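Local coordinates for carbohydrate deacetylase Agd3 (Neosartorya fumigata, PDB 6NWZ), which probably removes N-acetyl groups from the exopolysaccharide galactosaminogalactan, as a zinc-binding carbohydrate esterase required for biofilm formation by the fungus, at residues P337-K342 with G437-D442; S387-H392 with F404-F409; E393-A398 with I431-T436. One frame throughout, in Å; residues are numbered along the deposited sequence.

Contact 1. Residues P337-K342 with G437-D442; sequences PLEFKK and GLHNGD
His439 and Lys342 bury the most surface here, each pairing with an acidic side chain of the opposite segment, at the two ends of the contact. The imidazole of His439 points NE2 at Glu339, donating to OE2 at 2.8 Å. The acceptor lies close to the ring plane, while the carboxylate plane is turned 71° away from that of the ring. Beside this bond, CD2 of His439 packs 3.4 Å from Glu339 CA, and His439 CB lies 3.4 Å from Phe340 O. The other ring nitrogen, ND1, bonds to the carbonyl O of Ser480, and Glu339 OE1 forms a salt bridge with Arg461.

Lys342 runs past the amide of Asn440, its CD 3.4 Å from Asn440 ND2. A bend at chi3 (77°) carries Lys342 NZ to Asp442 OD2, 2.6 Å away, in a salt bridge. The ammonium also donates to the carbonyls of Thr346 and Ala398. Asn440 is the N-cap of helix 441-449: its OD1 takes the backbone N-H of Ala443, while ND2 holds the carbonyls of Gln395 and Ala398.

His439, donating from both nitrogens, may carry positive charge beside Glu339, and the lysine ammonium is held by three oxygens, one of them a carboxylate in the first turn of a helix. Together they tie a loop of the deacetylase domain, between helices 317-321 and 362-366, to the turn leading into helix 441-449.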
loop_
_atom_site.group_PDB
_atom_site.type_symbol
_atom_site.label_atom_id
_atom_site.label_comp_id
_atom_site.label_asym_id
_atom_site.label_seq_id
_atom_site.Cartn_x
_atom_site.Cartn_y
_atom_site.Cartn_z
ATOM N N PRO A 337 -11.686 -8.648 26.003
ATOM C CA PRO A 337 -10.280 -8.427 25.653
ATOM C C PRO A 337 -10.095 -8.487 24.145
ATOM O O PRO A 337 -10.822 -9.187 23.437
ATOM C CB PRO A 337 -9.553 -9.580 26.353
ATOM C CG PRO A 337 -10.435 -9.933 27.495
ATOM C CD PRO A 337 -11.840 -9.709 27.013
ATOM N N LEU A 338 -9.129 -7.717 23.651
ATOM C CA LEU A 338 -8.811 -7.769 22.232
ATOM C C LEU A 338 -8.421 -9.194 21.845
ATOM O O LEU A 338 -7.876 -9.953 22.652
ATOM C CB LEU A 338 -7.679 -6.792 21.904
ATOM C CG LEU A 338 -7.667 -6.150 20.514
ATOM C CD1 LEU A 338 -8.776 -5.125 20.380
ATOM C CD2 LEU A 338 -6.325 -5.507 20.218
ATOM N N GLU A 339 -8.732 -9.561 20.601
ATOM C CA GLU A 339 -8.443 -10.897 20.068
ATOM C C GLU A 339 -9.173 -11.999 20.835
ATOM O O GLU A 339 -8.730 -13.149 20.851
ATOM C CB GLU A 339 -6.938 -11.197 20.052
ATOM C CG GLU A 339 -6.017 -10.020 19.728
ATOM C CD GLU A 339 -6.183 -9.497 18.321
ATOM O OE1 GLU A 339 -5.776 -8.342 18.075
ATOM O OE2 GLU A 339 -6.716 -10.236 17.465
ATOM N N PHE A 340 -10.292 -11.675 21.477
ATOM C CA PHE A 340 -11.032 -12.676 22.237
ATOM C C PHE A 340 -11.743 -13.639 21.291
ATOM O O PHE A 340 -12.576 -13.223 20.477
ATOM C CB PHE A 340 -12.034 -11.999 23.168
ATOM C CG PHE A 340 -13.088 -12.922 23.708
ATOM C CD1 PHE A 340 -12.790 -13.827 24.710
ATOM C CD2 PHE A 340 -14.381 -12.885 23.209
ATOM C CE1 PHE A 340 -13.764 -14.678 25.209
ATOM C CE2 PHE A 340 -15.358 -13.733 23.704
ATOM C CZ PHE A 340 -15.049 -14.628 24.704
ATOM N N LYS A 341 -11.420 -14.925 21.405
ATOM C CA LYS A 341 -12.066 -15.971 20.616
ATOM C C LYS A 341 -13.251 -16.514 21.404
ATOM O O LYS A 341 -13.074 -17.144 22.452
ATOM C CB LYS A 341 -11.074 -17.082 20.280
ATOM C CG LYS A 341 -11.693 -18.303 19.625
ATOM C CD LYS A 341 -10.611 -19.276 19.183
ATOM C CE LYS A 341 -11.179 -20.658 18.898
ATOM N NZ LYS A 341 -12.271 -20.625 17.889
ATOM N N LYS A 342 -14.457 -16.276 20.902
ATOM C CA LYS A 342 -15.649 -16.728 21.611
ATOM C C LYS A 342 -15.831 -18.228 21.420
ATOM O O LYS A 342 -15.759 -18.717 20.287
ATOM C CB LYS A 342 -16.895 -15.995 21.119
ATOM C CG LYS A 342 -18.093 -16.173 22.036
ATOM C CD LYS A 342 -19.412 -15.997 21.303
ATOM C CE LYS A 342 -19.743 -17.225 20.472
ATOM N NZ LYS A 342 -21.145 -17.201 19.967
ATOM N N GLY A 437 -15.566 -9.429 16.175
ATOM C CA GLY A 437 -16.120 -10.670 15.681
ATOM C C GLY A 437 -15.201 -11.472 14.788
ATOM O O GLY A 437 -15.588 -12.565 14.354
ATOM N N LEU A 438 -13.998 -10.974 14.502
ATOM C CA LEU A 438 -13.066 -11.694 13.643
ATOM C C LEU A 438 -12.519 -12.960 14.290
ATOM O O LEU A 438 -11.866 -13.750 13.602
ATOM C CB LEU A 438 -11.915 -10.775 13.230
ATOM C CG LEU A 438 -12.230 -9.737 12.143
ATOM C CD1 LEU A 438 -12.980 -8.526 12.690
ATOM C CD2 LEU A 438 -10.963 -9.299 11.442
ATOM N N HIS A 439 -12.759 -13.172 15.586
ATOM C CA HIS A 439 -12.419 -14.428 16.246
ATOM C C HIS A 439 -13.658 -15.150 16.755
ATOM O O HIS A 439 -13.538 -16.178 17.431
ATOM C CB HIS A 439 -11.430 -14.188 17.393
ATOM C CG HIS A 439 -10.125 -13.597 16.952
ATOM N ND1 HIS A 439 -9.219 -14.284 16.171
ATOM C CD2 HIS A 439 -9.573 -12.383 17.185
ATOM C CE1 HIS A 439 -8.168 -13.518 15.943
ATOM N NE2 HIS A 439 -8.357 -12.359 16.546
ATOM N N ASN A 440 -14.841 -14.634 16.444
ATOM C CA ASN A 440 -16.101 -15.276 16.790
ATOM C C ASN A 440 -16.545 -16.109 15.593
ATOM O O ASN A 440 -16.970 -15.562 14.571
ATOM C CB ASN A 440 -17.142 -14.221 17.158
ATOM C CG ASN A 440 -18.434 -14.819 17.665
ATOM O OD1 ASN A 440 -18.800 -15.938 17.310
ATOM N ND2 ASN A 440 -19.141 -14.067 18.500
ATOM N N GLY A 441 -16.442 -17.432 15.716
ATOM C CA GLY A 441 -16.833 -18.294 14.613
ATOM C C GLY A 441 -18.306 -18.179 14.265
ATOM O O GLY A 441 -18.679 -18.205 13.089
ATOM N N ASP A 442 -19.165 -18.055 15.283
ATOM C CA ASP A 442 -20.598 -17.928 15.028
ATOM C C ASP A 442 -20.915 -16.640 14.287
ATOM O O ASP A 442 -21.865 -16.596 13.495
ATOM C CB ASP A 442 -21.384 -17.975 16.338
ATOM C CG ASP A 442 -21.105 -19.223 17.145
ATOM O OD1 ASP A 442 -20.629 -20.217 16.557
ATOM O OD2 ASP A 442 -21.367 -19.211 18.366
#

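Contact 2. Residues S387-H392 with F404-F409; sequences SHTFTH and FKEISF. With ZN (zinc ion), chain L.
Glu406 leaves helix 400-417 with CG anti to the carbonyl carbon (chi1 -74°) and bends at chi2 (-70°), which brings its carboxylate to the backbone N-H of Thr391. Phe390, with CG opposite the backbone N (chi1 -170°), brings its ring against CB of Phe409.

The carboxylate receives the backbone N-H of Thr391 on OE2 at 3.2 Å, on the syn side but tilted from the carboxylate plane. Its OE1 is also held by the indole N-H of Trp351, and the Thr391 hydroxyl bonds to Tyr330. Backbone joins backbone one residue earlier, where Phe390 N donates to a lone pair of Glu406 O at 2.9 Å. Next to it, CB of Phe409 sits over one face of the Phe390 ring in a CH-pi contact, 3.9 Å from the centroid.

The loop gripped in this way carries two zinc ligands. His388 NE2 binds the ion at 2.2 Å and His392 NE2 at 2.4 Å, and Asp256 completes the Asp-His-His set, as in polysaccharide deacetylases. By holding the Thr391 backbone between the two zinc ligands, Glu406 probably serves as a second-shell residue that positions His388 and His392.

The loop leaves strand 384-387 and packs on helix 400-417 and on Asn307 of helix 306-313, which touches Phe390 and Thr391; Ile407 turns to Trp447 of helix 441-449.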
loop_
_atom_site.group_PDB
_atom_site.type_symbol
_atom_site.label_atom_id
_atom_site.label_comp_id
_atom_site.label_asym_id
_atom_site.label_seq_id
_atom_site.Cartn_x
_atom_site.Cartn_y
_atom_site.Cartn_z
ATOM N N SER A 387 -21.380 -1.953 3.747
ATOM C CA SER A 387 -22.091 -2.134 5.008
ATOM C C SER A 387 -21.133 -2.115 6.193
ATOM O O SER A 387 -20.040 -2.685 6.140
ATOM C CB SER A 387 -22.869 -3.451 5.010
ATOM O OG SER A 387 -23.462 -3.686 6.279
ATOM N N HIS A 388 -21.567 -1.472 7.276
ATOM C CA HIS A 388 -20.833 -1.423 8.536
ATOM C C HIS A 388 -21.671 -2.013 9.671
ATOM O O HIS A 388 -21.537 -1.610 10.831
ATOM C CB HIS A 388 -20.412 0.015 8.846
ATOM C CG HIS A 388 -19.340 0.131 9.884
ATOM N ND1 HIS A 388 -18.198 -0.642 9.870
ATOM C CD2 HIS A 388 -19.228 0.948 10.959
ATOM C CE1 HIS A 388 -17.434 -0.313 10.898
ATOM N NE2 HIS A 388 -18.037 0.650 11.574
ATOM N N THR A 389 -22.535 -2.979 9.328
ATOM C CA THR A 389 -23.559 -3.592 10.183
ATOM C C THR A 389 -24.678 -2.618 10.535
ATOM O O THR A 389 -24.526 -1.398 10.403
ATOM C CB THR A 389 -22.966 -4.180 11.468
ATOM O OG1 THR A 389 -22.518 -3.128 12.332
ATOM C CG2 THR A 389 -21.815 -5.110 11.140
ATOM N N PHE A 390 -25.814 -3.154 10.983
ATOM C CA PHE A 390 -27.003 -2.326 11.159
ATOM C C PHE A 390 -26.883 -1.446 12.399
ATOM O O PHE A 390 -26.955 -0.216 12.309
ATOM C CB PHE A 390 -28.251 -3.213 11.224
ATOM C CG PHE A 390 -29.547 -2.448 11.169
ATOM C CD1 PHE A 390 -29.885 -1.704 10.051
ATOM C CD2 PHE A 390 -30.434 -2.488 12.232
ATOM C CE1 PHE A 390 -31.082 -1.004 10.001
ATOM C CE2 PHE A 390 -31.630 -1.791 12.187
ATOM C CZ PHE A 390 -31.953 -1.050 11.073
ATOM N N THR A 391 -26.675 -2.056 13.565
ATOM C CA THR A 391 -26.686 -1.331 14.830
ATOM C C THR A 391 -25.295 -1.060 15.382
ATOM O O THR A 391 -25.180 -0.450 16.451
ATOM C CB THR A 391 -27.501 -2.103 15.874
ATOM O OG1 THR A 391 -26.713 -3.175 16.406
ATOM C CG2 THR A 391 -28.742 -2.684 15.237
ATOM N N HIS A 392 -24.245 -1.499 14.687
ATOM C CA HIS A 392 -22.861 -1.360 15.146
ATOM C C HIS A 392 -22.602 -2.168 16.417
ATOM O O HIS A 392 -21.750 -1.807 17.232
ATOM C CB HIS A 392 -22.484 0.110 15.354
ATOM C CG HIS A 392 -21.013 0.343 15.474
ATOM N ND1 HIS A 392 -20.291 -0.031 16.588
ATOM C CD2 HIS A 392 -20.126 0.907 14.620
ATOM C CE1 HIS A 392 -19.022 0.292 16.415
ATOM N NE2 HIS A 392 -18.896 0.863 15.229
ATOM N N PHE A 404 -26.459 -12.312 12.673
ATOM C CA PHE A 404 -27.249 -12.556 11.468
ATOM C C PHE A 404 -28.164 -11.378 11.166
ATOM O O PHE A 404 -28.307 -10.973 10.006
ATOM C CB PHE A 404 -28.069 -13.838 11.620
ATOM C CG PHE A 404 -28.740 -14.285 10.346
ATOM C CD1 PHE A 404 -29.934 -13.712 9.930
ATOM C CD2 PHE A 404 -28.176 -15.278 9.565
ATOM C CE1 PHE A 404 -30.546 -14.120 8.761
ATOM C CE2 PHE A 404 -28.786 -15.690 8.397
ATOM C CZ PHE A 404 -29.971 -15.110 7.994
ATOM N N LYS A 405 -28.795 -10.818 12.199
ATOM C CA LYS A 405 -29.619 -9.634 12.007
ATOM C C LYS A 405 -28.774 -8.386 11.776
ATOM O O LYS A 405 -29.201 -7.481 11.051
ATOM C CB LYS A 405 -30.553 -9.450 13.205
ATOM C CG LYS A 405 -31.574 -10.574 13.345
ATOM C CD LYS A 405 -32.653 -10.251 14.364
ATOM C CE LYS A 405 -32.157 -10.439 15.789
ATOM N NZ LYS A 405 -31.854 -11.861 16.119
ATOM N N GLU A 406 -27.573 -8.325 12.362
ATOM C CA GLU A 406 -26.687 -7.191 12.113
ATOM C C GLU A 406 -26.377 -7.043 10.628
ATOM O O GLU A 406 -26.272 -5.922 10.117
ATOM C CB GLU A 406 -25.393 -7.349 12.912
ATOM C CG GLU A 406 -25.533 -7.085 14.398
ATOM C CD GLU A 406 -25.784 -5.625 14.705
ATOM O OE1 GLU A 406 -26.663 -5.339 15.547
ATOM O OE2 GLU A 406 -25.105 -4.767 14.100
ATOM N N ILE A 407 -26.229 -8.160 9.923
ATOM C CA ILE A 407 -25.918 -8.139 8.495
ATOM C C ILE A 407 -27.180 -7.994 7.653
ATOM O O ILE A 407 -27.271 -7.110 6.798
ATOM C CB ILE A 407 -25.133 -9.411 8.107
ATOM C CG1 ILE A 407 -23.857 -9.535 8.940
ATOM C CG2 ILE A 407 -24.806 -9.408 6.621
ATOM C CD1 ILE A 407 -22.905 -8.374 8.763
ATOM N N SER A 408 -28.173 -8.853 7.888
ATOM C CA SER A 408 -29.344 -8.892 7.016
ATOM C C SER A 408 -30.154 -7.603 7.091
ATOM O O SER A 408 -30.654 -7.122 6.066
ATOM C CB SER A 408 -30.209 -10.098 7.371
ATOM O OG SER A 408 -30.342 -10.223 8.775
ATOM N N PHE A 409 -30.312 -7.034 8.288
ATOM C CA PHE A 409 -31.072 -5.794 8.408
ATOM C C PHE A 409 -30.408 -4.670 7.627
ATOM O O PHE A 409 -31.078 -3.914 6.916
ATOM C CB PHE A 409 -31.222 -5.399 9.878
ATOM C CG PHE A 409 -32.398 -6.032 10.565
ATOM C CD1 PHE A 409 -32.531 -7.410 10.625
ATOM C CD2 PHE A 409 -33.364 -5.243 11.175
ATOM C CE1 PHE A 409 -33.610 -7.988 11.269
ATOM C CE2 PHE A 409 -34.447 -5.818 11.822
ATOM C CZ PHE A 409 -34.567 -7.190 11.869
HETATM ZN ZN ZN L . -17.496 1.687 13.471
#

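Contact 3. Residues E393-A398 with I431-T436. With NAG (2-acetamido-2-deoxy-beta-D-glucopyranose), chain B.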
loop_
_atom_site.group_PDB
_atom_site.type_symbol
_atom_site.label_atom_id
_atom_site.label_comp_id
_atom_site.label_asym_id
_atom_site.label_seq_id
_atom_site.Cartn_x
_atom_site.Cartn_y
_atom_site.Cartn_z
ATOM N N GLU A 393 -23.326 -3.273 16.589
ATOM C CA GLU A 393 -23.115 -4.140 17.742
ATOM C C GLU A 393 -21.753 -4.815 17.656
ATOM O O GLU A 393 -21.391 -5.377 16.616
ATOM C CB GLU A 393 -24.215 -5.198 17.832
ATOM C CG GLU A 393 -24.026 -6.196 18.975
ATOM C CD GLU A 393 -25.075 -7.296 18.977
ATOM O OE1 GLU A 393 -25.872 -7.360 18.019
ATOM O OE2 GLU A 393 -25.105 -8.097 19.937
ATOM N N GLU A 394 -21.001 -4.755 18.751
ATOM C CA GLU A 394 -19.727 -5.456 18.834
ATOM C C GLU A 394 -19.969 -6.959 18.866
ATOM O O GLU A 394 -20.852 -7.448 19.576
ATOM C CB GLU A 394 -18.963 -5.008 20.077
ATOM C CG GLU A 394 -19.225 -3.556 20.458
ATOM C CD GLU A 394 -18.045 -2.648 20.184
ATOM O OE1 GLU A 394 -16.914 -3.020 20.559
ATOM O OE2 GLU A 394 -18.248 -1.561 19.598
ATOM N N GLN A 395 -19.176 -7.697 18.092
ATOM C CA GLN A 395 -19.458 -9.100 17.824
ATOM C C GLN A 395 -18.420 -10.050 18.406
ATOM O O GLN A 395 -18.451 -11.243 18.090
ATOM C CB GLN A 395 -19.581 -9.320 16.317
ATOM C CG GLN A 395 -20.546 -8.363 15.646
ATOM C CD GLN A 395 -20.601 -8.552 14.150
ATOM O OE1 GLN A 395 -19.990 -9.473 13.610
ATOM N NE2 GLN A 395 -21.333 -7.677 13.468
ATOM N N ASN A 396 -17.509 -9.558 19.251
ATOM C CA ASN A 396 -16.492 -10.436 19.825
ATOM C C ASN A 396 -17.108 -11.551 20.660
ATOM O O ASN A 396 -16.562 -12.659 20.715
ATOM C CB ASN A 396 -15.514 -9.627 20.675
ATOM C CG ASN A 396 -14.443 -8.956 19.846
ATOM O OD1 ASN A 396 -14.465 -9.024 18.619
ATOM N ND2 ASN A 396 -13.498 -8.301 20.512
ATOM N N ASN A 397 -18.243 -11.276 21.315
ATOM C CA ASN A 397 -18.914 -12.231 22.191
ATOM C C ASN A 397 -20.396 -12.352 21.846
ATOM O O ASN A 397 -21.175 -12.882 22.645
ATOM C CB ASN A 397 -18.735 -11.820 23.657
ATOM C CG ASN A 397 -19.006 -12.957 24.639
ATOM O OD1 ASN A 397 -19.071 -14.127 24.267
ATOM N ND2 ASN A 397 -19.157 -12.600 25.909
ATOM N N ALA A 398 -20.800 -11.867 20.674
ATOM C CA ALA A 398 -22.197 -11.886 20.278
ATOM C C ALA A 398 -22.597 -13.272 19.775
ATOM O O ALA A 398 -21.761 -14.142 19.521
ATOM C CB ALA A 398 -22.464 -10.835 19.203
ATOM N N ILE A 431 -17.308 -3.721 6.549
ATOM C CA ILE A 431 -16.347 -3.189 7.509
ATOM C C ILE A 431 -16.833 -3.619 8.888
ATOM O O ILE A 431 -17.778 -3.018 9.418
ATOM C CB ILE A 431 -16.224 -1.661 7.406
ATOM C CG1 ILE A 431 -15.906 -1.240 5.965
ATOM C CG2 ILE A 431 -15.179 -1.150 8.391
ATOM C CD1 ILE A 431 -15.707 0.254 5.782
ATOM N N PRO A 432 -16.252 -4.652 9.491
ATOM C CA PRO A 432 -16.779 -5.166 10.764
ATOM C C PRO A 432 -16.767 -4.089 11.834
ATOM O O PRO A 432 -15.839 -3.268 11.895
ATOM C CB PRO A 432 -15.824 -6.322 11.107
ATOM C CG PRO A 432 -14.618 -6.113 10.242
ATOM C CD PRO A 432 -15.108 -5.440 9.002
ATOM N N PRO A 433 -17.784 -4.054 12.696
ATOM C CA PRO A 433 -17.953 -2.910 13.608
ATOM C C PRO A 433 -16.843 -2.877 14.648
ATOM O O PRO A 433 -16.711 -3.795 15.460
ATOM C CB PRO A 433 -19.325 -3.164 14.241
ATOM C CG PRO A 433 -19.486 -4.662 14.188
ATOM C CD PRO A 433 -18.766 -5.125 12.947
ATOM N N ALA A 434 -16.036 -1.814 14.611
ATOM C CA ALA A 434 -14.857 -1.685 15.469
ATOM C C ALA A 434 -13.905 -2.865 15.295
ATOM O O ALA A 434 -13.169 -3.219 16.221
ATOM C CB ALA A 434 -15.246 -1.532 16.943
ATOM N N ILE A 435 -13.921 -3.472 14.105
ATOM C CA ILE A 435 -13.125 -4.653 13.779
ATOM C C ILE A 435 -13.323 -5.714 14.856
ATOM O O ILE A 435 -12.359 -6.164 15.488
ATOM C CB ILE A 435 -11.637 -4.289 13.603
ATOM C CG1 ILE A 435 -11.506 -3.022 12.764
ATOM C CG2 ILE A 435 -10.885 -5.406 12.890
ATOM C CD1 ILE A 435 -12.087 -3.160 11.372
ATOM N N THR A 436 -14.574 -6.116 15.081
ATOM C CA THR A 436 -14.913 -7.105 16.095
ATOM C C THR A 436 -15.590 -8.310 15.453
ATOM O O THR A 436 -16.114 -8.241 14.338
ATOM C CB THR A 436 -15.820 -6.512 17.193
ATOM O OG1 THR A 436 -17.082 -6.116 16.638
ATOM C CG2 THR A 436 -15.158 -5.308 17.844
HETATM C C1 NAG B . -19.417 -13.531 26.973
HETATM C C2 NAG B . -18.935 -12.916 28.294
HETATM C C3 NAG B . -19.325 -13.802 29.474
HETATM C C4 NAG B . -20.817 -14.096 29.452
HETATM C C5 NAG B . -21.189 -14.713 28.108
HETATM C C6 NAG B . -22.668 -14.986 27.961
HETATM C C7 NAG B . -16.934 -11.545 27.914
HETATM C C8 NAG B . -15.436 -11.504 27.949
HETATM N N2 NAG B . -17.497 -12.703 28.270
HETATM O O3 NAG B . -18.969 -13.153 30.689
HETATM O O4 NAG B . -21.149 -15.000 30.500
HETATM O O5 NAG B . -20.824 -13.812 27.052
HETATM O O6 NAG B . -23.445 -13.852 28.316
HETATM O O7 NAG B . -17.605 -10.573 27.578
#
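A single hydroxyl makes the one hydrogen bond that crosses this contact, and it is engaged twice. Thr436 OG1 accepts the backbone N-H of Gln395 at 3.0 Å, nearly straight at 165°, and itself donates to Pro433 O at 2.6 Å, in the carbonyl plane. The torsion that allows this, chi1 64°, sets OG1 between the backbone N and the carbonyl carbon of Thr436, where it faces both partners.

Packing around the hydroxyl is mostly of polar groups against carbon. The amide of Gln395 lies across the ring of Pro433, NE2 3.6 Å from CG, while its OE1 accepts from Trp447. Asn396 brings OD1 to within 3.2 Å of Thr436 CB and uses that oxygen to take the N-H of Gly437. Glu394 OE2 comes 4.0 Å from Ala434 CB; with Asp335, Glu394 binds a zinc ion. One residue past Asn396, Asn397 carries an N-linked glycan through its ND2.

Because Thr436 OG1 both donates and accepts, it satisfies a backbone N-H in one loop and a carbonyl in the other, which joins two segments lacking regular structure without any charge pair between them.

How the contacts relate
All three contacts lie in the deacetylase domain. Along the chain the segments come in the order 337-342, 387-392, 393-398, 404-409, 431-436 and 437-442, so contact 1 closes a loop in which the other two are nested, and contacts 2 and 3 alternate. Contacts 1 and 3 have centres about 9 Å apart and contacts 2 and 3 about 10 Å, whereas contacts 1 and 2 are about 17 Å apart and do not touch. Contact 3 is therefore the bridge, continuous in chain with both neighbours. The group spans the loops around helix 400-417, which links parallel neighbouring strands 384-387 and 424-426, and extends from a zinc site to a glycosylated surface.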